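Local atomic coordinates of histone-lysine N-methyltransferase family member SUVH9 (PDB entry 4NJ5), a protein that takes part in gene silencing in Arabidopsis, may bind methylated DNA and recruit RNA polymerase V to chromatin, and appears to lack methyltransferase activity. Residues N257-V262 against Y278-A283; A283-P288 against F483-L488; F386-A391 against R455-Y460; P467-Q472 against L500-G505. One frame throughout, in Å; residues are numbered along the deposited sequence.

Contact 1. Residues N257-V262 against Y278-A283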
# COMPACT_ATOMS: atom_id res chain seq x y z
N ASN A 257 0.14 -21.55 -13.29
CA ASN A 257 0.70 -22.76 -13.87
C ASN A 257 1.89 -22.40 -14.74
O ASN A 257 2.00 -22.80 -15.91
CB ASN A 257 -0.38 -23.55 -14.65
CG ASN A 257 -0.30 -25.03 -14.44
OD1 ASN A 257 -1.08 -25.61 -13.67
ND2 ASN A 257 0.68 -25.66 -15.08
N GLY A 258 2.78 -21.62 -14.13
CA GLY A 258 4.01 -21.15 -14.76
C GLY A 258 3.79 -20.13 -15.89
O GLY A 258 4.76 -19.71 -16.55
N LYS A 259 2.54 -19.72 -16.11
CA LYS A 259 2.31 -18.70 -17.14
C LYS A 259 2.56 -17.27 -16.67
O LYS A 259 2.63 -16.34 -17.49
CB LYS A 259 0.92 -18.79 -17.78
CG LYS A 259 0.70 -20.00 -18.67
CD LYS A 259 -0.78 -20.24 -18.91
CE LYS A 259 -0.99 -21.40 -19.86
NZ LYS A 259 -2.42 -21.83 -19.90
N GLU A 260 2.68 -17.11 -15.36
CA GLU A 260 3.12 -15.88 -14.75
C GLU A 260 4.56 -16.08 -14.31
O GLU A 260 5.03 -17.22 -14.20
CB GLU A 260 2.25 -15.54 -13.53
CG GLU A 260 0.77 -15.29 -13.82
CD GLU A 260 0.48 -13.95 -14.47
OE1 GLU A 260 1.42 -13.28 -14.94
OE2 GLU A 260 -0.71 -13.57 -14.51
N ASN A 261 5.27 -14.99 -14.05
CA ASN A 261 6.65 -15.06 -13.60
C ASN A 261 6.74 -15.29 -12.10
O ASN A 261 7.81 -15.54 -11.56
CB ASN A 261 7.42 -13.81 -14.00
CG ASN A 261 7.56 -13.67 -15.50
OD1 ASN A 261 7.83 -14.65 -16.20
ND2 ASN A 261 7.35 -12.46 -16.01
N VAL A 262 5.59 -15.20 -11.44
CA VAL A 262 5.47 -15.54 -10.03
C VAL A 262 4.30 -16.51 -9.85
O VAL A 262 3.34 -16.46 -10.62
CB VAL A 262 5.28 -14.29 -9.15
CG1 VAL A 262 6.60 -13.55 -8.98
CG2 VAL A 262 4.22 -13.37 -9.74
N TYR A 278 -10.29 -25.16 -12.93
CA TYR A 278 -11.00 -25.55 -14.14
C TYR A 278 -11.06 -24.49 -15.25
O TYR A 278 -11.52 -24.78 -16.35
CB TYR A 278 -12.39 -26.03 -13.74
CG TYR A 278 -12.36 -27.16 -12.75
CD1 TYR A 278 -11.52 -28.25 -12.94
CD2 TYR A 278 -13.13 -27.13 -11.60
CE1 TYR A 278 -11.47 -29.28 -12.03
CE2 TYR A 278 -13.09 -28.16 -10.68
CZ TYR A 278 -12.26 -29.23 -10.91
OH TYR A 278 -12.20 -30.26 -10.01
N TYR A 279 -10.60 -23.28 -14.97
CA TYR A 279 -10.43 -22.30 -16.04
C TYR A 279 -9.08 -22.55 -16.69
O TYR A 279 -8.18 -23.13 -16.07
CB TYR A 279 -10.47 -20.86 -15.51
CG TYR A 279 -11.77 -20.47 -14.85
CD1 TYR A 279 -12.82 -19.96 -15.60
CD2 TYR A 279 -11.94 -20.58 -13.48
CE1 TYR A 279 -14.01 -19.59 -15.00
CE2 TYR A 279 -13.12 -20.21 -12.87
CZ TYR A 279 -14.15 -19.72 -13.63
OH TYR A 279 -15.33 -19.36 -13.02
N GLU A 280 -8.92 -22.11 -17.93
CA GLU A 280 -7.60 -22.08 -18.53
C GLU A 280 -6.99 -20.74 -18.17
O GLU A 280 -7.55 -19.69 -18.49
CB GLU A 280 -7.68 -22.24 -20.05
CG GLU A 280 -6.37 -21.98 -20.76
CD GLU A 280 -6.47 -22.13 -22.26
OE1 GLU A 280 -7.26 -22.97 -22.73
OE2 GLU A 280 -5.76 -21.39 -22.97
N TYR A 281 -5.85 -20.77 -17.50
CA TYR A 281 -5.20 -19.53 -17.07
C TYR A 281 -4.68 -18.75 -18.27
O TYR A 281 -4.06 -19.31 -19.17
CB TYR A 281 -4.07 -19.81 -16.08
CG TYR A 281 -3.65 -18.56 -15.33
CD1 TYR A 281 -4.19 -18.26 -14.09
CD2 TYR A 281 -2.74 -17.67 -15.88
CE1 TYR A 281 -3.82 -17.12 -13.41
CE2 TYR A 281 -2.37 -16.53 -15.22
CZ TYR A 281 -2.91 -16.26 -13.98
OH TYR A 281 -2.54 -15.11 -13.31
N LEU A 282 -4.93 -17.44 -18.26
CA LEU A 282 -4.52 -16.57 -19.34
C LEU A 282 -3.93 -15.28 -18.76
O LEU A 282 -4.65 -14.47 -18.18
CB LEU A 282 -5.71 -16.25 -20.24
CG LEU A 282 -5.43 -15.31 -21.41
CD1 LEU A 282 -4.38 -15.89 -22.35
CD2 LEU A 282 -6.72 -14.99 -22.17
N ALA A 283 -2.62 -15.11 -18.91
CA ALA A 283 -1.91 -14.05 -18.20
C ALA A 283 -2.14 -12.66 -18.79
O ALA A 283 -2.03 -11.66 -18.09
CB ALA A 283 -0.42 -14.36 -18.14
O HOH W 1 -3.02 -22.94 -22.39
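Glu260 and Tyr281 form the tight end of this contact. The phenol OH gives its hydrogen to Glu260 OE2 over 2.7 Å, meeting the lone pair of that oxygen that faces away from OE1. OE2 lies in the plane of the ring, at its edge, while the carboxylate is turned 76° against it. The glutamate chain is bent at chi2 (-75°), which sets CD back toward the tyrosine. Its CG rests 3.7 Å from Tyr281 CE2. Ala283 also packs here, its CB 3.7 Å from Glu260 OE2 and near Lys259 O. An alanine here in place of Glu260 would probably leave Tyr281 OH without its acceptor and open a gap beside Ala283.

The other side is looser and faces solvent. Lys259, extended beyond CG, brings its NZ to Tyr281 O, donating over 3.1 Å in the carbonyl plane and on a lone pair. Glu280 crosses it at about a right angle, but Lys259 NZ stays 4.6 Å from Glu280 OE2, too far for a salt bridge. A water accepts from Lys259 NZ at 2.8 Å and gives only a weak bond to Glu280 OE2, so a single water, weakly held on the acid side, bridges the two charges.

Tyr281 OH has a second partner in the backbone N of Val457, tying the pair to the SET region. Strand 280-281 runs parallel to strand 454-455, and the loop carrying Lys259 and Glu260 joins strands 250-252 and 264-267 of a neighbouring four-stranded sheet.

Contact 2. Residues A283-P288 against F483-L488; sequences AQTSFP and FPRVML
Phe287 turns the edge of its ring onto the face of the Arg485 guanidinium: CE2 stands 3.6 Å from Arg485 CZ, over the centre of the group, and the two planes are 68° apart. On the opposite guanidinium face lies Gln284 OE1, more loosely. The arginine chain is extended from CG to NE (NE anti to CB, chi3 173°), and the guanidinium lies between Phe287 CE2 and Gln284 OE1. There Arg485 NH2 donates to Thr285 O over 3.0 Å, on a carbonyl lone pair, although that oxygen is tilted out of the guanidinium plane.

Phe287 and Phe483 slide past each other in opposite directions, their rings oblique at 73° with centroids 5.7 Å apart. The closest carbons are Phe287 CE1 and Phe483 CB, at 3.5 Å. Thr285 CG2 sits over one face of the Phe287 ring, while Thr285 OG1 binds Gly392 N and a water that accepts from Val486 N at 2.7 Å.

A second water links Arg485 NH1 to Thr285 O. Arg485 also makes salt bridges to Glu389 and Asp477. A leucine in its place would probably leave Asp477 and Glu389 without their salt bridges, though Glu389 would keep Thr285 N, and Thr285 O without its guanidinium donor. Glu389, Asp477 and Thr285 O thus probably balance the charge of one cation, the Phe287 edge merely packs against it, and the polar bonds join the Pre-SET segment to the SET sheet.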
# COMPACT_ATOMS: atom_id res chain seq x y z
N ALA A 283 -2.62 -15.11 -18.91
CA ALA A 283 -1.91 -14.05 -18.20
C ALA A 283 -2.14 -12.66 -18.79
O ALA A 283 -2.03 -11.66 -18.09
CB ALA A 283 -0.42 -14.36 -18.14
N GLN A 284 -2.44 -12.61 -20.09
CA GLN A 284 -2.68 -11.34 -20.76
C GLN A 284 -3.97 -11.43 -21.56
O GLN A 284 -4.28 -12.48 -22.11
CB GLN A 284 -1.52 -10.98 -21.68
CG GLN A 284 -0.17 -10.89 -20.99
CD GLN A 284 0.90 -10.32 -21.89
OE1 GLN A 284 0.87 -9.13 -22.25
NE2 GLN A 284 1.85 -11.16 -22.29
N THR A 285 -4.70 -10.32 -21.63
CA THR A 285 -5.96 -10.29 -22.38
C THR A 285 -5.76 -10.69 -23.84
O THR A 285 -4.83 -10.23 -24.50
CB THR A 285 -6.62 -8.89 -22.30
OG1 THR A 285 -7.33 -8.77 -21.07
CG2 THR A 285 -7.60 -8.68 -23.46
N SER A 286 -6.63 -11.56 -24.33
CA SER A 286 -6.59 -11.97 -25.72
C SER A 286 -7.55 -11.13 -26.57
O SER A 286 -8.76 -11.17 -26.40
CB SER A 286 -6.93 -13.45 -25.86
OG SER A 286 -7.04 -13.82 -27.22
N PHE A 287 -6.98 -10.36 -27.49
CA PHE A 287 -7.76 -9.55 -28.40
C PHE A 287 -8.13 -10.38 -29.63
O PHE A 287 -7.44 -11.35 -29.94
CB PHE A 287 -6.98 -8.28 -28.77
CG PHE A 287 -6.81 -7.33 -27.61
CD1 PHE A 287 -7.88 -6.60 -27.13
CD2 PHE A 287 -5.57 -7.18 -26.99
CE1 PHE A 287 -7.74 -5.73 -26.06
CE2 PHE A 287 -5.42 -6.31 -25.91
CZ PHE A 287 -6.50 -5.59 -25.45
N PRO A 288 -9.23 -10.02 -30.31
CA PRO A 288 -9.71 -10.80 -31.46
C PRO A 288 -8.65 -10.94 -32.54
O PRO A 288 -8.01 -9.96 -32.90
CB PRO A 288 -10.90 -9.98 -31.98
CG PRO A 288 -10.79 -8.64 -31.33
CD PRO A 288 -10.13 -8.89 -30.01
N PHE A 483 -9.28 -0.81 -28.13
CA PHE A 483 -8.96 -2.00 -27.34
C PHE A 483 -7.76 -1.87 -26.40
O PHE A 483 -6.83 -2.67 -26.47
CB PHE A 483 -8.76 -3.20 -28.26
CG PHE A 483 -10.03 -3.79 -28.79
CD1 PHE A 483 -10.83 -4.58 -27.99
CD2 PHE A 483 -10.44 -3.55 -30.10
CE1 PHE A 483 -12.01 -5.12 -28.47
CE2 PHE A 483 -11.61 -4.09 -30.59
CZ PHE A 483 -12.40 -4.88 -29.77
N PRO A 484 -7.78 -0.88 -25.49
CA PRO A 484 -6.66 -0.80 -24.56
C PRO A 484 -6.75 -1.92 -23.54
O PRO A 484 -7.82 -2.49 -23.35
CB PRO A 484 -6.86 0.55 -23.88
CG PRO A 484 -8.34 0.72 -23.88
CD PRO A 484 -8.82 0.12 -25.18
N ARG A 485 -5.64 -2.22 -22.87
CA ARG A 485 -5.66 -3.23 -21.83
C ARG A 485 -6.21 -2.66 -20.52
O ARG A 485 -6.25 -1.44 -20.33
CB ARG A 485 -4.27 -3.84 -21.62
CG ARG A 485 -3.74 -4.50 -22.88
CD ARG A 485 -2.52 -5.36 -22.62
NE ARG A 485 -2.14 -6.10 -23.81
CZ ARG A 485 -2.54 -7.34 -24.08
NH1 ARG A 485 -2.15 -7.93 -25.21
NH2 ARG A 485 -3.31 -7.99 -23.23
N VAL A 486 -6.65 -3.55 -19.64
CA VAL A 486 -7.18 -3.16 -18.35
C VAL A 486 -6.12 -3.47 -17.30
O VAL A 486 -5.83 -4.64 -17.04
CB VAL A 486 -8.48 -3.92 -18.03
CG1 VAL A 486 -9.13 -3.39 -16.77
CG2 VAL A 486 -9.44 -3.84 -19.22
N MET A 487 -5.54 -2.43 -16.71
CA MET A 487 -4.46 -2.61 -15.74
C MET A 487 -4.88 -2.15 -14.35
O MET A 487 -5.48 -1.08 -14.20
CB MET A 487 -3.21 -1.88 -16.19
CG MET A 487 -2.68 -2.32 -17.55
SD MET A 487 -2.16 -4.04 -17.55
CE MET A 487 -1.34 -4.16 -19.15
N LEU A 488 -4.56 -2.95 -13.34
CA LEU A 488 -5.00 -2.66 -11.98
C LEU A 488 -3.88 -2.09 -11.13
O LEU A 488 -2.73 -2.54 -11.21
CB LEU A 488 -5.57 -3.91 -11.33
CG LEU A 488 -6.70 -4.57 -12.12
CD1 LEU A 488 -7.15 -5.85 -11.45
CD2 LEU A 488 -7.86 -3.61 -12.29
O HOH W 2 -6.47 -6.26 -20.07
O HOH W 3 -2.27 -10.76 -26.40

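Contact 3. Residues F386-A391 against R455-Y460; sequences FICEYA and RNVACY
Asn456, just before the 3-10 segment 457-460 of the SET domain, reaches the backbone of Glu389 and Ala391. This asparagine belongs to the sequence that leads into the stretch that is Asn-His-Ser in many SET proteins and Ser-His-Ser here. Its CB lies 4.0 Å from Ala391 CB. CG falls between the backbone N and the carbonyl carbon (chi1 72°) and comes to 3.6 Å from the same methyl.

At the tip the amide uses both ends. OD1 accepts from Ala391 N over 3.0 Å, the donor standing 57° above the carbonyl plane. ND2 gives to Glu389 O at 2.8 Å, in its own amide plane but from above that of the acceptor carbonyl. Gripped at two points, the buried amide is held against rotation; the weak bond from Asn456 N to Ala391 O adds a third link.

Beside it, Ala458 CB packs on Cys388 SG at 3.6 Å. Cys459 supplies a sulfur-aromatic contact, its SG lying over one face of the Tyr390 ring, 4.1 Å from the centroid. Past the ring, one water sits 2.6 Å from Tyr390 OH, in the ring plane, and donates to Cys459 O over 3.0 Å.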
# COMPACT_ATOMS: atom_id res chain seq x y z
N PHE A 386 1.54 -0.77 -9.53
CA PHE A 386 0.89 -1.69 -10.46
C PHE A 386 0.83 -3.09 -9.87
O PHE A 386 1.83 -3.61 -9.38
CB PHE A 386 1.63 -1.72 -11.80
CG PHE A 386 1.20 -2.84 -12.72
CD1 PHE A 386 -0.07 -2.86 -13.26
CD2 PHE A 386 2.09 -3.85 -13.06
CE1 PHE A 386 -0.47 -3.88 -14.12
CE2 PHE A 386 1.71 -4.87 -13.92
CZ PHE A 386 0.43 -4.89 -14.45
N ILE A 387 -0.34 -3.71 -9.93
CA ILE A 387 -0.52 -5.04 -9.38
C ILE A 387 -0.46 -6.09 -10.49
O ILE A 387 0.46 -6.91 -10.54
CB ILE A 387 -1.84 -5.15 -8.59
CG1 ILE A 387 -1.84 -4.14 -7.44
CG2 ILE A 387 -2.05 -6.56 -8.06
CD1 ILE A 387 -3.18 -3.99 -6.74
N CYS A 388 -1.43 -6.04 -11.39
CA CYS A 388 -1.52 -6.99 -12.48
C CYS A 388 -2.54 -6.49 -13.49
O CYS A 388 -3.29 -5.54 -13.22
CB CYS A 388 -1.99 -8.34 -11.96
SG CYS A 388 -3.65 -8.28 -11.26
N GLU A 389 -2.57 -7.14 -14.65
CA GLU A 389 -3.59 -6.87 -15.66
C GLU A 389 -4.88 -7.55 -15.23
O GLU A 389 -4.86 -8.51 -14.46
CB GLU A 389 -3.11 -7.41 -17.01
CG GLU A 389 -4.01 -7.09 -18.20
CD GLU A 389 -3.41 -7.51 -19.54
OE1 GLU A 389 -2.19 -7.82 -19.57
OE2 GLU A 389 -4.14 -7.53 -20.55
N TYR A 390 -6.01 -7.04 -15.72
CA TYR A 390 -7.28 -7.75 -15.62
C TYR A 390 -7.48 -8.49 -16.94
O TYR A 390 -7.98 -7.92 -17.91
CB TYR A 390 -8.44 -6.79 -15.36
CG TYR A 390 -9.77 -7.48 -15.20
CD1 TYR A 390 -10.59 -7.73 -16.29
CD2 TYR A 390 -10.21 -7.91 -13.95
CE1 TYR A 390 -11.80 -8.37 -16.15
CE2 TYR A 390 -11.42 -8.56 -13.80
CZ TYR A 390 -12.21 -8.79 -14.90
OH TYR A 390 -13.42 -9.43 -14.76
N ALA A 391 -7.10 -9.77 -16.99
CA ALA A 391 -7.02 -10.50 -18.25
C ALA A 391 -8.22 -11.40 -18.56
O ALA A 391 -8.59 -12.27 -17.77
CB ALA A 391 -5.72 -11.31 -18.32
N ARG A 455 -9.03 -16.75 -18.03
CA ARG A 455 -8.91 -15.64 -17.09
C ARG A 455 -7.63 -15.77 -16.28
O ARG A 455 -7.04 -16.84 -16.21
CB ARG A 455 -10.10 -15.65 -16.13
CG ARG A 455 -10.35 -17.02 -15.53
CD ARG A 455 -11.10 -16.94 -14.22
NE ARG A 455 -12.47 -16.49 -14.38
CZ ARG A 455 -13.23 -16.04 -13.38
NH1 ARG A 455 -12.72 -15.97 -12.16
NH2 ARG A 455 -14.47 -15.65 -13.61
N ASN A 456 -7.22 -14.67 -15.65
CA ASN A 456 -6.08 -14.67 -14.74
C ASN A 456 -6.53 -14.45 -13.30
O ASN A 456 -7.73 -14.44 -13.01
CB ASN A 456 -5.08 -13.58 -15.13
CG ASN A 456 -5.58 -12.18 -14.82
OD1 ASN A 456 -6.78 -11.91 -14.87
ND2 ASN A 456 -4.66 -11.28 -14.49
N VAL A 457 -5.56 -14.24 -12.41
CA VAL A 457 -5.83 -14.07 -10.99
C VAL A 457 -6.81 -12.93 -10.71
O VAL A 457 -7.72 -13.05 -9.89
CB VAL A 457 -4.51 -13.86 -10.19
CG1 VAL A 457 -3.69 -12.71 -10.77
CG2 VAL A 457 -4.79 -13.64 -8.71
N ALA A 458 -6.65 -11.83 -11.46
CA ALA A 458 -7.42 -10.61 -11.25
C ALA A 458 -8.93 -10.81 -11.40
O ALA A 458 -9.71 -10.01 -10.89
CB ALA A 458 -6.94 -9.52 -12.20
N CYS A 459 -9.32 -11.87 -12.09
CA CYS A 459 -10.74 -12.11 -12.34
C CYS A 459 -11.43 -12.72 -11.13
O CYS A 459 -12.65 -12.88 -11.12
CB CYS A 459 -10.92 -12.99 -13.58
SG CYS A 459 -10.37 -12.20 -15.11
N TYR A 460 -10.65 -13.05 -10.11
CA TYR A 460 -11.23 -13.55 -8.87
C TYR A 460 -11.37 -12.42 -7.84
O TYR A 460 -11.84 -12.64 -6.72
CB TYR A 460 -10.39 -14.71 -8.31
CG TYR A 460 -10.21 -15.86 -9.29
CD1 TYR A 460 -11.14 -16.88 -9.37
CD2 TYR A 460 -9.10 -15.91 -10.13
CE1 TYR A 460 -10.98 -17.93 -10.26
CE2 TYR A 460 -8.93 -16.96 -11.02
CZ TYR A 460 -9.87 -17.97 -11.08
OH TYR A 460 -9.70 -19.01 -11.97
O HOH W 4 -14.13 -10.61 -12.51

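Contact 4. Residues P467-Q472 against L500-G505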
# COMPACT_ATOMS: atom_id res chain seq x y z
N PRO A 467 -13.50 0.21 -2.94
CA PRO A 467 -12.39 -0.58 -3.47
C PRO A 467 -11.02 -0.03 -3.07
O PRO A 467 -10.86 1.18 -2.90
CB PRO A 467 -12.58 -0.47 -4.98
CG PRO A 467 -13.17 0.88 -5.17
CD PRO A 467 -14.05 1.12 -3.96
N ASN A 468 -10.04 -0.92 -2.94
CA ASN A 468 -8.66 -0.52 -2.72
C ASN A 468 -7.81 -0.68 -3.97
O ASN A 468 -6.58 -0.57 -3.93
CB ASN A 468 -8.03 -1.29 -1.54
CG ASN A 468 -8.17 -2.80 -1.69
OD1 ASN A 468 -8.61 -3.31 -2.72
ND2 ASN A 468 -7.78 -3.53 -0.64
N VAL A 469 -8.47 -0.95 -5.10
CA VAL A 469 -7.80 -1.12 -6.38
C VAL A 469 -8.49 -0.30 -7.47
O VAL A 469 -9.70 -0.40 -7.64
CB VAL A 469 -7.77 -2.60 -6.81
CG1 VAL A 469 -7.12 -2.73 -8.18
CG2 VAL A 469 -7.03 -3.45 -5.78
N ILE A 470 -7.71 0.49 -8.19
CA ILE A 470 -8.26 1.28 -9.30
C ILE A 470 -7.87 0.69 -10.65
O ILE A 470 -6.94 -0.11 -10.76
CB ILE A 470 -7.80 2.75 -9.26
CG1 ILE A 470 -6.28 2.84 -9.47
CG2 ILE A 470 -8.23 3.42 -7.96
CD1 ILE A 470 -5.79 4.24 -9.73
N VAL A 471 -8.60 1.13 -11.67
CA VAL A 471 -8.41 0.66 -13.03
C VAL A 471 -7.81 1.77 -13.90
O VAL A 471 -8.19 2.94 -13.78
CB VAL A 471 -9.75 0.19 -13.63
CG1 VAL A 471 -9.59 -0.17 -15.10
CG2 VAL A 471 -10.30 -0.98 -12.84
N GLN A 472 -6.87 1.40 -14.76
CA GLN A 472 -6.35 2.30 -15.79
C GLN A 472 -6.31 1.58 -17.13
O GLN A 472 -5.90 0.42 -17.21
CB GLN A 472 -4.95 2.80 -15.43
CG GLN A 472 -4.89 3.70 -14.20
CD GLN A 472 -5.39 5.11 -14.46
OE1 GLN A 472 -4.61 6.01 -14.77
NE2 GLN A 472 -6.71 5.30 -14.35
N LEU A 500 -8.20 -7.72 -1.89
CA LEU A 500 -8.26 -6.69 -2.91
C LEU A 500 -9.69 -6.59 -3.41
O LEU A 500 -10.37 -7.60 -3.54
CB LEU A 500 -7.33 -7.03 -4.07
CG LEU A 500 -5.85 -7.19 -3.74
CD1 LEU A 500 -5.08 -7.53 -5.01
CD2 LEU A 500 -5.31 -5.93 -3.09
N SER A 501 -10.13 -5.37 -3.70
CA SER A 501 -11.49 -5.18 -4.18
C SER A 501 -11.57 -4.16 -5.31
O SER A 501 -10.76 -3.24 -5.39
CB SER A 501 -12.42 -4.79 -3.03
OG SER A 501 -11.99 -3.59 -2.41
N LEU A 502 -12.57 -4.34 -6.17
CA LEU A 502 -12.83 -3.44 -7.29
C LEU A 502 -14.30 -3.02 -7.29
O LEU A 502 -15.17 -3.78 -6.88
CB LEU A 502 -12.54 -4.15 -8.61
CG LEU A 502 -11.09 -4.32 -9.05
CD1 LEU A 502 -10.99 -5.46 -10.06
CD2 LEU A 502 -10.57 -3.03 -9.66
N ASP A 503 -14.57 -1.80 -7.75
CA ASP A 503 -15.94 -1.36 -7.96
C ASP A 503 -16.34 -1.69 -9.39
O ASP A 503 -16.00 -0.96 -10.33
CB ASP A 503 -16.08 0.14 -7.71
CG ASP A 503 -17.53 0.59 -7.63
OD1 ASP A 503 -18.43 -0.20 -7.98
OD2 ASP A 503 -17.78 1.74 -7.22
N TYR A 504 -17.07 -2.79 -9.56
CA TYR A 504 -17.47 -3.24 -10.89
C TYR A 504 -18.53 -2.34 -11.51
O TYR A 504 -18.77 -2.39 -12.72
CB TYR A 504 -17.97 -4.69 -10.83
CG TYR A 504 -16.87 -5.73 -10.75
CD1 TYR A 504 -16.30 -6.08 -9.53
CD2 TYR A 504 -16.40 -6.36 -11.89
CE1 TYR A 504 -15.29 -7.03 -9.45
CE2 TYR A 504 -15.39 -7.31 -11.83
CZ TYR A 504 -14.84 -7.64 -10.61
OH TYR A 504 -13.84 -8.58 -10.54
N GLY A 505 -19.14 -1.50 -10.69
CA GLY A 505 -20.17 -0.58 -11.16
C GLY A 505 -21.46 -1.28 -11.50
O GLY A 505 -22.16 -1.78 -10.62
O HOH W 5 -12.28 -0.09 -8.76
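Asn468 and Ser501 hold the centre of the contact. Ser501 N donates to Asn468 OD1 over 2.7 Å, the donor tilted 20° from the amide carbonyl plane. The asparagine CG lies between the backbone N and the carbonyl carbon (chi1 53°), and the amide meets segment 500-505. The return bonds are weak: Asn468 N reaches Ser501 OG at 3.3 Å and Ser501 O at longer range, and Val469 N also approaches Ser501 O. Pro467 packs nearby, its CB 3.3 Å from Ser501 O and its CG against Asp503 CB.

Apolar groups continue the first shell. Leu502 CD2 meets two valines, 3.8 Å from Val469 CG1 and equally far from Val471 CG2, while Val469 CG2 packs on Leu500 CB. A water spans the remaining backbone, donating to Val469 O at 2.8 Å and accepting from Asp503 N.

The second shell fixes these pieces. Asn468 ND2 gives to Glu499 O, so its amide is held at both ends, and Pro467 O accepts from Trp421. Farther on, Asp503 OD1 accepts from Gly505 N in an Asx turn, and Tyr504 OH binds Ile461 O.

The short segments run 77° apart, so they cross here rather than pair as sheet neighbours. Ser462, His463, Ser464, Pro467 and Asn468 correspond to the family's Asn-His-Ser…Pro-Asn motif, with serine in place of the first asparagine, and the Leu-Ser-Leu-Asp-Tyr segment matches its partner. Their crossing is consistent with the SET-domain pseudoknot, which SUVH9 appears to keep although it is reported not to bind S-adenosylmethionine.

In the fold
The four contacts illustrate how Pre-SET and SET segments are joined. Contact 1 comes first along the chain, and contact 2 opens at Ala283, the residue they share. Contact 3 is nested within the loop that contact 2 closes, about 10 Å from it between centres, and touches contact 1 too. Contact 4 lies about 11 Å from contact 3 between centres; its segments alternate with those of contact 2. Strands 469-475, 485-490 and 386-389 follow one another across a single sheet reached by contacts 2, 3 and 4, so segment 283-288 docks onto the sheet that also carries one strand of the probable pseudoknot, while strand 280-281 pairs with 454-455.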